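Local coordinates for protein ABC transporter (Caldanaerobius, PDB 4G68) that probably captures xylan-derived oligosaccharides outside the cell as the solute-binding component of an ABC transporter that takes them up, at residues C[152-156]-C[314-318]; C[158-164]-C[267-273]; C[205-209]-C[275-280]; C[297-301]-C[376-381]. All blocks are in the same frame, centred on the assembly; numbering follows the deposited sequence.

Interaction 1 (C[152-156]-C[314-318])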
# COMPACT_ATOMS: atom_id res chain seq x y z
N GLN C 152 6.48 -3.78 4.09
CA GLN C 152 5.19 -3.96 4.67
C GLN C 152 4.47 -2.67 4.54
O GLN C 152 5.08 -1.61 4.57
CB GLN C 152 5.21 -4.43 6.13
CG GLN C 152 6.43 -4.15 6.96
CD GLN C 152 6.28 -4.67 8.41
OE1 GLN C 152 5.29 -4.38 9.11
NE2 GLN C 152 7.28 -5.46 8.85
N GLN C 153 3.15 -2.76 4.35
CA GLN C 153 2.32 -1.55 4.30
C GLN C 153 1.53 -1.37 5.58
O GLN C 153 1.33 -2.34 6.38
CB GLN C 153 1.32 -1.65 3.09
CG GLN C 153 2.03 -1.78 1.67
CD GLN C 153 1.05 -1.86 0.46
OE1 GLN C 153 -0.15 -1.89 0.62
NE2 GLN C 153 1.58 -1.92 -0.75
N ALA C 154 1.06 -0.13 5.80
CA ALA C 154 0.19 0.17 6.91
C ALA C 154 -0.60 1.40 6.49
O ALA C 154 -0.07 2.27 5.77
CB ALA C 154 1.03 0.45 8.16
N SER C 155 -1.86 1.46 6.92
CA SER C 155 -2.71 2.66 6.63
C SER C 155 -2.35 3.84 7.52
O SER C 155 -2.25 3.66 8.76
CB SER C 155 -4.21 2.35 6.78
OG SER C 155 -4.48 1.56 7.97
N VAL C 156 -2.29 5.05 6.95
CA VAL C 156 -1.89 6.21 7.75
C VAL C 156 -2.79 7.39 7.42
O VAL C 156 -3.02 7.65 6.25
CB VAL C 156 -0.46 6.65 7.40
CG1 VAL C 156 -0.03 7.90 8.19
CG2 VAL C 156 0.52 5.51 7.66
N GLU C 314 -6.53 -1.94 14.70
CA GLU C 314 -6.44 -2.71 13.45
C GLU C 314 -6.11 -1.76 12.31
O GLU C 314 -6.61 -0.63 12.25
CB GLU C 314 -7.75 -3.47 13.13
CG GLU C 314 -8.37 -4.29 14.27
CD GLU C 314 -9.73 -4.91 13.91
OE1 GLU C 314 -10.39 -4.42 12.99
OE2 GLU C 314 -10.13 -5.94 14.51
N TYR C 315 -5.31 -2.25 11.36
CA TYR C 315 -4.93 -1.44 10.22
C TYR C 315 -5.03 -2.18 8.90
O TYR C 315 -5.02 -3.42 8.88
CB TYR C 315 -3.56 -0.81 10.44
CG TYR C 315 -2.39 -1.76 10.49
CD1 TYR C 315 -1.97 -2.34 11.69
CD2 TYR C 315 -1.65 -2.01 9.32
CE1 TYR C 315 -0.86 -3.19 11.74
CE2 TYR C 315 -0.56 -2.88 9.33
CZ TYR C 315 -0.16 -3.48 10.53
OH TYR C 315 0.95 -4.29 10.52
N ILE C 316 -5.24 -1.42 7.83
CA ILE C 316 -5.14 -1.98 6.49
C ILE C 316 -3.64 -1.95 6.15
O ILE C 316 -2.97 -0.91 6.26
CB ILE C 316 -5.96 -1.13 5.48
CG1 ILE C 316 -7.46 -1.14 5.83
CG2 ILE C 316 -5.65 -1.50 4.01
CD1 ILE C 316 -8.18 -2.42 5.41
N GLY C 317 -3.11 -3.09 5.74
CA GLY C 317 -1.71 -3.15 5.26
C GLY C 317 -1.21 -4.60 5.57
O GLY C 317 -1.98 -5.58 5.51
N GLY C 318 0.08 -4.79 5.92
CA GLY C 318 0.62 -6.18 6.09
C GLY C 318 1.91 -6.30 5.28
O GLY C 318 2.29 -5.34 4.60

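Interaction 2 (C[158-164]-C[267-273])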
# COMPACT_ATOMS: atom_id res chain seq x y z
N TYR C 158 -2.36 11.25 7.45
CA TYR C 158 -1.36 12.31 7.51
C TYR C 158 -2.06 13.62 7.82
O TYR C 158 -3.03 13.96 7.17
CB TYR C 158 -0.64 12.44 6.15
CG TYR C 158 0.08 11.18 5.75
CD1 TYR C 158 1.41 10.98 6.11
CD2 TYR C 158 -0.53 10.22 4.95
CE1 TYR C 158 2.09 9.83 5.72
CE2 TYR C 158 0.14 9.07 4.57
CZ TYR C 158 1.44 8.88 4.94
OH TYR C 158 2.08 7.74 4.53
N ILE C 159 -1.54 14.33 8.83
CA ILE C 159 -2.08 15.60 9.31
C ILE C 159 -1.04 16.69 9.01
O ILE C 159 0.10 16.59 9.49
CB ILE C 159 -2.29 15.51 10.87
CG1 ILE C 159 -3.20 14.36 11.21
CG2 ILE C 159 -2.74 16.83 11.53
CD1 ILE C 159 -4.53 14.51 10.51
N ASN C 160 -1.40 17.71 8.23
CA ASN C 160 -0.55 18.90 8.12
C ASN C 160 -0.75 19.73 9.40
O ASN C 160 -1.74 20.47 9.48
CB ASN C 160 -0.94 19.74 6.89
CG ASN C 160 -0.03 20.95 6.69
OD1 ASN C 160 0.34 21.61 7.66
ND2 ASN C 160 0.36 21.23 5.47
N LYS C 161 0.18 19.61 10.37
CA LYS C 161 0.03 20.27 11.69
C LYS C 161 -0.11 21.79 11.55
O LYS C 161 -0.86 22.42 12.32
CB LYS C 161 1.22 20.01 12.62
CG LYS C 161 1.52 18.54 12.95
CD LYS C 161 2.83 18.47 13.75
CE LYS C 161 3.53 17.13 13.64
NZ LYS C 161 4.97 17.06 14.08
N GLU C 162 0.60 22.36 10.58
CA GLU C 162 0.62 23.82 10.37
C GLU C 162 -0.78 24.30 9.98
O GLU C 162 -1.22 25.36 10.43
CB GLU C 162 1.59 24.22 9.28
CG GLU C 162 1.68 25.74 9.11
CD GLU C 162 2.69 26.13 8.05
OE1 GLU C 162 3.84 26.45 8.43
OE2 GLU C 162 2.33 26.12 6.85
N LEU C 163 -1.48 23.49 9.18
CA LEU C 163 -2.81 23.90 8.70
C LEU C 163 -3.82 23.80 9.84
O LEU C 163 -4.68 24.70 10.00
CB LEU C 163 -3.24 23.10 7.44
CG LEU C 163 -2.65 23.69 6.10
CD1 LEU C 163 -2.88 22.84 4.87
CD2 LEU C 163 -3.11 25.11 5.81
N PHE C 164 -3.70 22.74 10.64
CA PHE C 164 -4.59 22.54 11.80
C PHE C 164 -4.39 23.72 12.79
O PHE C 164 -5.39 24.33 13.25
CB PHE C 164 -4.40 21.13 12.45
CG PHE C 164 -5.22 20.03 11.79
CD1 PHE C 164 -6.38 19.53 12.41
CD2 PHE C 164 -4.85 19.51 10.55
CE1 PHE C 164 -7.16 18.54 11.79
CE2 PHE C 164 -5.61 18.52 9.94
CZ PHE C 164 -6.77 18.03 10.56
N PHE C 267 -0.78 17.64 -1.53
CA PHE C 267 -0.50 17.61 -0.11
C PHE C 267 0.86 18.11 0.24
O PHE C 267 0.99 18.77 1.28
CB PHE C 267 -0.63 16.22 0.45
CG PHE C 267 -0.69 16.18 1.97
CD1 PHE C 267 -1.70 16.84 2.65
CD2 PHE C 267 0.23 15.45 2.69
CE1 PHE C 267 -1.78 16.77 4.04
CE2 PHE C 267 0.15 15.35 4.07
CZ PHE C 267 -0.85 16.03 4.76
N ASN C 268 1.86 17.78 -0.58
CA ASN C 268 3.24 18.19 -0.30
C ASN C 268 3.51 19.65 -0.59
O ASN C 268 4.51 20.20 -0.11
CB ASN C 268 4.35 17.18 -0.74
CG ASN C 268 4.82 17.34 -2.19
OD1 ASN C 268 4.51 18.29 -2.89
ND2 ASN C 268 5.61 16.36 -2.64
N GLN C 269 2.60 20.28 -1.36
CA GLN C 269 2.65 21.73 -1.58
C GLN C 269 1.85 22.50 -0.53
O GLN C 269 1.72 23.72 -0.60
CB GLN C 269 2.17 22.06 -3.00
CG GLN C 269 3.12 21.58 -4.09
CD GLN C 269 4.55 22.09 -3.91
OE1 GLN C 269 5.47 21.34 -3.52
NE2 GLN C 269 4.75 23.37 -4.17
N GLY C 270 1.34 21.79 0.46
CA GLY C 270 0.60 22.41 1.58
C GLY C 270 -0.81 22.80 1.22
O GLY C 270 -1.38 23.70 1.79
N LYS C 271 -1.40 22.12 0.24
CA LYS C 271 -2.70 22.54 -0.31
C LYS C 271 -3.88 21.73 0.21
O LYS C 271 -5.02 21.88 -0.28
CB LYS C 271 -2.69 22.54 -1.86
CG LYS C 271 -1.71 23.51 -2.51
CD LYS C 271 -1.84 23.41 -4.02
CE LYS C 271 -0.86 24.33 -4.76
NZ LYS C 271 -1.49 25.67 -4.92
N ALA C 272 -3.64 20.86 1.19
CA ALA C 272 -4.77 20.15 1.86
C ALA C 272 -4.43 19.87 3.31
O ALA C 272 -3.23 19.64 3.62
CB ALA C 272 -5.09 18.85 1.14
N ALA C 273 -5.47 19.92 4.17
CA ALA C 273 -5.33 19.56 5.64
C ALA C 273 -4.78 18.15 5.88
O ALA C 273 -3.85 18.00 6.71
CB ALA C 273 -6.68 19.68 6.36
O HOH W 1 -0.53 19.72 3.48

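Interaction 3 (C[205-209]-C[275-280])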
# COMPACT_ATOMS: atom_id res chain seq x y z
N TRP C 205 -8.70 2.29 -0.49
CA TRP C 205 -8.17 2.48 0.92
C TRP C 205 -9.10 3.10 2.00
O TRP C 205 -9.21 2.58 3.17
CB TRP C 205 -6.83 3.23 0.87
CG TRP C 205 -5.73 2.29 0.50
CD1 TRP C 205 -5.61 1.56 -0.69
CD2 TRP C 205 -4.61 1.85 1.33
NE1 TRP C 205 -4.54 0.69 -0.62
CE2 TRP C 205 -3.90 0.81 0.56
CE3 TRP C 205 -4.18 2.15 2.61
CZ2 TRP C 205 -2.76 0.20 1.05
CZ3 TRP C 205 -3.05 1.54 3.10
CH2 TRP C 205 -2.35 0.57 2.35
N TYR C 206 -9.75 4.21 1.64
CA TYR C 206 -10.69 4.88 2.51
C TYR C 206 -11.81 3.93 2.83
O TYR C 206 -12.11 3.73 4.02
CB TYR C 206 -11.25 6.16 1.83
CG TYR C 206 -10.33 7.34 1.71
CD1 TYR C 206 -10.74 8.57 2.21
CD2 TYR C 206 -9.12 7.28 0.99
CE1 TYR C 206 -9.93 9.68 2.10
CE2 TYR C 206 -8.32 8.41 0.84
CZ TYR C 206 -8.75 9.61 1.39
OH TYR C 206 -7.98 10.77 1.33
N TYR C 207 -12.40 3.32 1.79
CA TYR C 207 -13.58 2.44 2.02
C TYR C 207 -13.19 1.20 2.81
O TYR C 207 -13.82 0.86 3.80
CB TYR C 207 -14.26 1.97 0.68
CG TYR C 207 -15.32 0.99 1.03
CD1 TYR C 207 -16.61 1.43 1.34
CD2 TYR C 207 -15.02 -0.36 1.18
CE1 TYR C 207 -17.58 0.50 1.76
CE2 TYR C 207 -15.95 -1.27 1.62
CZ TYR C 207 -17.25 -0.85 1.88
OH TYR C 207 -18.17 -1.80 2.28
N ASP C 208 -12.16 0.49 2.34
CA ASP C 208 -11.59 -0.63 3.14
C ASP C 208 -11.37 -0.32 4.62
O ASP C 208 -11.78 -1.12 5.49
CB ASP C 208 -10.28 -1.12 2.55
CG ASP C 208 -10.43 -1.69 1.17
OD1 ASP C 208 -11.55 -1.72 0.69
OD2 ASP C 208 -9.41 -2.09 0.54
N MET C 209 -10.71 0.82 4.89
CA MET C 209 -10.42 1.19 6.29
C MET C 209 -11.69 1.34 7.09
O MET C 209 -11.76 0.88 8.23
CB MET C 209 -9.63 2.50 6.44
CG MET C 209 -10.00 3.17 7.81
SD MET C 209 -9.23 2.23 9.17
CE MET C 209 -7.59 2.08 8.43
N TYR C 275 -4.44 13.70 4.24
CA TYR C 275 -4.29 12.67 3.18
C TYR C 275 -4.40 11.38 3.90
O TYR C 275 -3.83 11.23 5.00
CB TYR C 275 -2.93 12.68 2.69
CG TYR C 275 -2.58 11.79 1.57
CD1 TYR C 275 -2.58 12.28 0.26
CD2 TYR C 275 -2.12 10.47 1.81
CE1 TYR C 275 -2.21 11.45 -0.80
CE2 TYR C 275 -1.75 9.66 0.75
CZ TYR C 275 -1.80 10.14 -0.55
OH TYR C 275 -1.45 9.29 -1.61
N PHE C 276 -5.05 10.42 3.25
CA PHE C 276 -5.08 9.12 3.83
C PHE C 276 -4.62 8.03 2.87
O PHE C 276 -5.05 7.94 1.75
CB PHE C 276 -6.47 8.81 4.38
CG PHE C 276 -6.59 7.44 4.91
CD1 PHE C 276 -6.12 7.13 6.17
CD2 PHE C 276 -7.13 6.42 4.11
CE1 PHE C 276 -6.16 5.85 6.66
CE2 PHE C 276 -7.15 5.12 4.60
CZ PHE C 276 -6.70 4.85 5.85
N GLY C 277 -3.69 7.20 3.32
CA GLY C 277 -3.33 6.19 2.38
C GLY C 277 -2.32 5.29 2.96
O GLY C 277 -2.32 5.03 4.18
N GLY C 278 -1.50 4.78 2.06
CA GLY C 278 -0.41 3.91 2.46
C GLY C 278 0.74 4.66 3.11
O GLY C 278 1.03 5.85 2.81
N ASN C 279 1.43 3.95 4.01
CA ASN C 279 2.64 4.49 4.56
C ASN C 279 3.69 4.86 3.45
O ASN C 279 4.59 5.67 3.70
CB ASN C 279 3.22 3.40 5.46
CG ASN C 279 3.49 2.14 4.67
OD1 ASN C 279 2.55 1.47 4.19
ND2 ASN C 279 4.76 1.89 4.41
N PHE C 280 3.63 4.20 2.27
CA PHE C 280 4.67 4.33 1.19
C PHE C 280 4.63 5.73 0.60
O PHE C 280 5.66 6.23 0.03
CB PHE C 280 4.41 3.34 0.03
CG PHE C 280 2.92 3.10 -0.23
CD1 PHE C 280 2.19 4.01 -1.05
CD2 PHE C 280 2.29 1.96 0.27
CE1 PHE C 280 0.84 3.77 -1.30
CE2 PHE C 280 0.95 1.73 0.06
CZ PHE C 280 0.23 2.62 -0.75

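Interaction 4 (C[297-301]-C[376-381])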
# COMPACT_ATOMS: atom_id res chain seq x y z
N ILE C 297 4.43 17.50 9.14
CA ILE C 297 3.51 16.33 8.96
C ILE C 297 3.56 15.31 10.09
O ILE C 297 4.67 14.83 10.49
CB ILE C 297 3.78 15.54 7.63
CG1 ILE C 297 3.57 16.42 6.35
CG2 ILE C 297 3.07 14.14 7.63
CD1 ILE C 297 2.44 17.46 6.38
N GLU C 298 2.37 14.95 10.58
CA GLU C 298 2.17 13.97 11.65
C GLU C 298 1.35 12.79 11.09
O GLU C 298 0.36 13.00 10.35
CB GLU C 298 1.36 14.59 12.78
CG GLU C 298 1.39 13.80 14.06
CD GLU C 298 0.34 14.24 15.06
OE1 GLU C 298 -0.39 15.23 14.78
OE2 GLU C 298 0.23 13.58 16.11
N ALA C 299 1.80 11.57 11.41
CA ALA C 299 1.10 10.34 11.11
C ALA C 299 0.31 9.85 12.34
O ALA C 299 0.86 9.66 13.44
CB ALA C 299 2.11 9.24 10.68
N VAL C 300 -0.98 9.61 12.13
CA VAL C 300 -1.91 9.01 13.11
C VAL C 300 -2.73 7.81 12.53
O VAL C 300 -2.85 7.64 11.32
CB VAL C 300 -2.84 10.09 13.77
CG1 VAL C 300 -2.01 11.25 14.36
CG2 VAL C 300 -3.88 10.62 12.78
N ARG C 301 -3.24 6.97 13.42
CA ARG C 301 -4.20 5.94 13.07
C ARG C 301 -5.43 6.54 12.48
O ARG C 301 -5.74 7.71 12.73
CB ARG C 301 -4.64 5.21 14.33
CG ARG C 301 -3.58 4.24 14.81
CD ARG C 301 -4.10 3.45 15.98
NE ARG C 301 -2.96 2.71 16.46
CZ ARG C 301 -2.36 2.95 17.60
NH1 ARG C 301 -2.84 3.91 18.39
NH2 ARG C 301 -1.31 2.22 17.95
N GLN C 376 7.40 7.46 13.36
CA GLN C 376 6.05 7.76 13.86
C GLN C 376 4.99 6.74 13.37
O GLN C 376 4.16 6.25 14.16
CB GLN C 376 5.66 9.22 13.59
CG GLN C 376 4.53 9.66 14.54
CD GLN C 376 4.06 11.08 14.32
OE1 GLN C 376 3.80 11.83 15.29
NE2 GLN C 376 3.99 11.48 13.06
N ILE C 377 5.06 6.45 12.06
CA ILE C 377 4.24 5.43 11.46
C ILE C 377 4.43 4.15 12.27
O ILE C 377 3.45 3.61 12.75
CB ILE C 377 4.48 5.22 9.93
CG1 ILE C 377 3.94 6.43 9.15
CG2 ILE C 377 3.73 3.97 9.47
CD1 ILE C 377 4.36 6.51 7.67
N MET C 378 5.67 3.68 12.43
CA MET C 378 5.91 2.54 13.32
C MET C 378 5.20 2.66 14.69
O MET C 378 4.42 1.77 15.08
CB MET C 378 7.41 2.35 13.51
CG MET C 378 8.04 1.53 12.40
SD MET C 378 9.79 1.17 12.72
CE MET C 378 9.73 0.11 14.05
N ASN C 379 5.44 3.77 15.39
CA ASN C 379 4.90 4.05 16.73
C ASN C 379 3.39 4.34 16.89
O ASN C 379 2.72 3.77 17.75
CB ASN C 379 5.68 5.24 17.31
CG ASN C 379 7.10 4.87 17.62
OD1 ASN C 379 7.48 3.68 17.58
ND2 ASN C 379 7.89 5.87 17.96
N ASN C 380 2.89 5.28 16.11
CA ASN C 380 1.46 5.60 16.13
C ASN C 380 0.57 4.59 15.43
O ASN C 380 -0.62 4.55 15.75
CB ASN C 380 1.20 6.98 15.56
CG ASN C 380 1.77 8.09 16.45
OD1 ASN C 380 2.45 7.82 17.47
ND2 ASN C 380 1.54 9.35 16.03
N ILE C 381 1.10 3.78 14.49
CA ILE C 381 0.24 2.86 13.74
C ILE C 381 0.57 1.39 13.91
O ILE C 381 -0.30 0.56 14.31
CB ILE C 381 0.16 3.18 12.19
CG1 ILE C 381 -0.57 4.50 11.92
CG2 ILE C 381 -0.65 2.10 11.47
CD1 ILE C 381 0.33 5.70 11.85
O HOH W 2 -3.23 0.96 14.25

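Interaction 1 (C[152-156]-C[314-318])
Strands from distant parts of the chain meet here antiparallel, their touching parts running 161° apart. Gln153 and Gly318 form a hydrogen-bonded pair: Gln153 N donates to Gly318 O at 2.7 Å, and Gly318 N returns a bond to Gln153 O at 2.8 Å. One step along, Ala154 and Gly317 make a non-hydrogen-bonded pair with CA atoms only 4.2 Å apart. Gly317 permits that closeness, since an ideal CB on it would clash with Gln153 O and Ala154 CA; Gly318 is called for by its own backbone angles. CA-H...O contacts add to the ladder, with Gly317 CA 3.3 Å from Gln153 O and Gln152 CA 3.2 Å from Gly318 O. At residue 316 the chain turns a corner, and there a side chain joins in: Ser155 OG accepts from Ile316 N at 3.1 Å. Tyr315 lays its ring back along strand 152-156, its edge meeting Gln153 O (CE2 to O, 3.5 Å) and its CD2 lying 3.8 Å from Ala154 CB. Beyond the pair, helix 201-215 touches Gln153 and Ser155, while helix 372-382 touches Ala154 and Tyr315. This antiparallel pairing of two long strands in a mixed sheet, consistent with the periplasmic-binding-protein fold, is thus held chiefly by main-chain polar groups inside a buried region, with the serine hydroxyl meeting the amide at the corner.

Interaction 2 (C[158-164]-C[267-273])
Asn160 ends a strand and N-caps the helix that follows. The t rotamer of Asn160 brings its OD1 to Leu163 N, a capping bond of 3.0 Å, and leaves ND2 directed at segment 267-273. There a water accepts from Asn160 ND2 (2.7 Å) and donates to Phe267 O (2.8 Å) and Ala272 O (2.7 Å), so one side chain both starts a helix and bridges to segment 267-273. The direct backbone link is Asn160 N to Ala273 O, 2.9 Å. Phe267, in the t rotamer, swings its ring to the strand: CE2 lies 3.7 Å from Tyr158 CB, and the ring edge faces Asn160 N (CZ to N, 3.9 Å). Tyr158, chi1 m, starts toward this ring but carries its hydroxyl away to Gly278 O. Leu163 CD1 reaches Gly270 O and Ala272 O, both at 3.5 Å, and Phe164 turns its ring so that CE2 rests 3.9 Å from Ala273 CB. Positive phi at Gly270 closes helix 260-268 with a Schellman motif. The contact therefore lies where strand 144-160 passes into helix 161-166 and helix 260-268 passes into strand 274-278; Phe285 packs edge-to-face on Tyr158 and Phe267, and strand 297-300 touches both residues.

Interaction 3 (C[205-209]-C[275-280])
Helix 205-209 crosses strand 275-278 almost at right angles (83°), the axes 8.7 Å apart at closest approach, and the main bump is Phe276. Its side chain, pointing toward the helix, fills a hollow bounded by Trp205, Tyr206 and Met209. Phe276 CZ touches Met209 CB at 3.8 Å, CE2 comes 3.6 Å from Trp205 O, and the ring edge meets the face of Tyr206 in an edge-to-face pair, centroids 5.3 Å apart and planes at 82°. Phe276 CB also makes a CH-pi contact, 4.2 Å from the centroid of the Tyr206 ring. The answering bump is Trp205, whose indole rests on the bare backbone of the next two residues: CZ3 is 3.6 Å from Gly278 CA and CE3 is 3.7 Å from Gly277 C, with Gly278 N over one ring face. Gly277 is set by its backbone angles, and the lack of a side chain at Gly278 leaves space for Phe280. Phe280 points its edge at the face of the six-membered ring of Trp205 in an offset edge-to-face pair, centroids 5.8 Å apart. Beyond the hollow, Phe302 packs edge-to-face on Phe276 and touches Met209, and helix 233-248 touches Tyr206. Helix 201-215 thus packs across one face of the sheet, consistent with the periplasmic-binding-protein fold, through a largely apolar interface in which perpendicular ring packing does much of the fitting.

Interaction 4 (C[297-301]-C[376-381])
Strand 297-300 runs beside helix 376-381 at 38° between their N-to-C directions, the axes 7.4 Å apart at closest approach: a helix laid along a strand of the mixed sheet, consistent with the periplasmic-binding-protein fold. Ile297 opens the strand with little direct contact; its side chain instead touches Tyr158 and Leu373. Glu298 follows, laying its aliphatic part by the Gln376 amide, and its backbone pairs with Ile159 of the adjoining strand. Ala299 is the centre of the interface. Its small CB, directed toward the helix, lies 3.7 Å from Ile377 CG1 and 4.1 Å from Ile381 CD1. The carbonyl of the same residue is taken by a side chain: Asn380 ND2 donates to Ala299 O at 2.7 Å. Val300 points its side chain away, but its O lies 3.8 Å from Ile381 CD1. At the end of the segment Arg301 bends back over the helix, one face of its guanidinium lying over Asn380 O (CZ to O, 3.0 Å). A water accepts from Arg301 NE at 2.8 Å and donates to Ile381 O at 3.0 Å, where a wider pi-type turn spans 377-381. The chemistry is mixed: an apolar strip of alanine and isoleucines lies inward, while toward the partly exposed margin the Asn380 amide bonds Ala299 O and the Arg301 guanidinium lies over Asn380 O and reaches Ile381 O through water.

How the interactions relate
The first strand to take part, going from the N terminus, is 144-160, carrying segments 152-156 and 158-164 in succession. Interaction 1 closes a long loop back to 314-318, and interactions 2 and 3 both nest within it. These two cross each other, since 205-209 lies between the segments of interaction 2 and 275-280 follows 267-273. Interaction 4 opens only after both have closed, yet crosses interaction 1, because 297-301 precedes 314-318 whereas 376-381 follows it. All four reach one mixed sheet, in which strand 144-160 neighbours strands 274-278, 297-300 and 317-325. Helices 201-215 and 372-382 are joined to it through interactions 3 and 4, and Asn279 links interactions 1 and 3 by bonding Ala154.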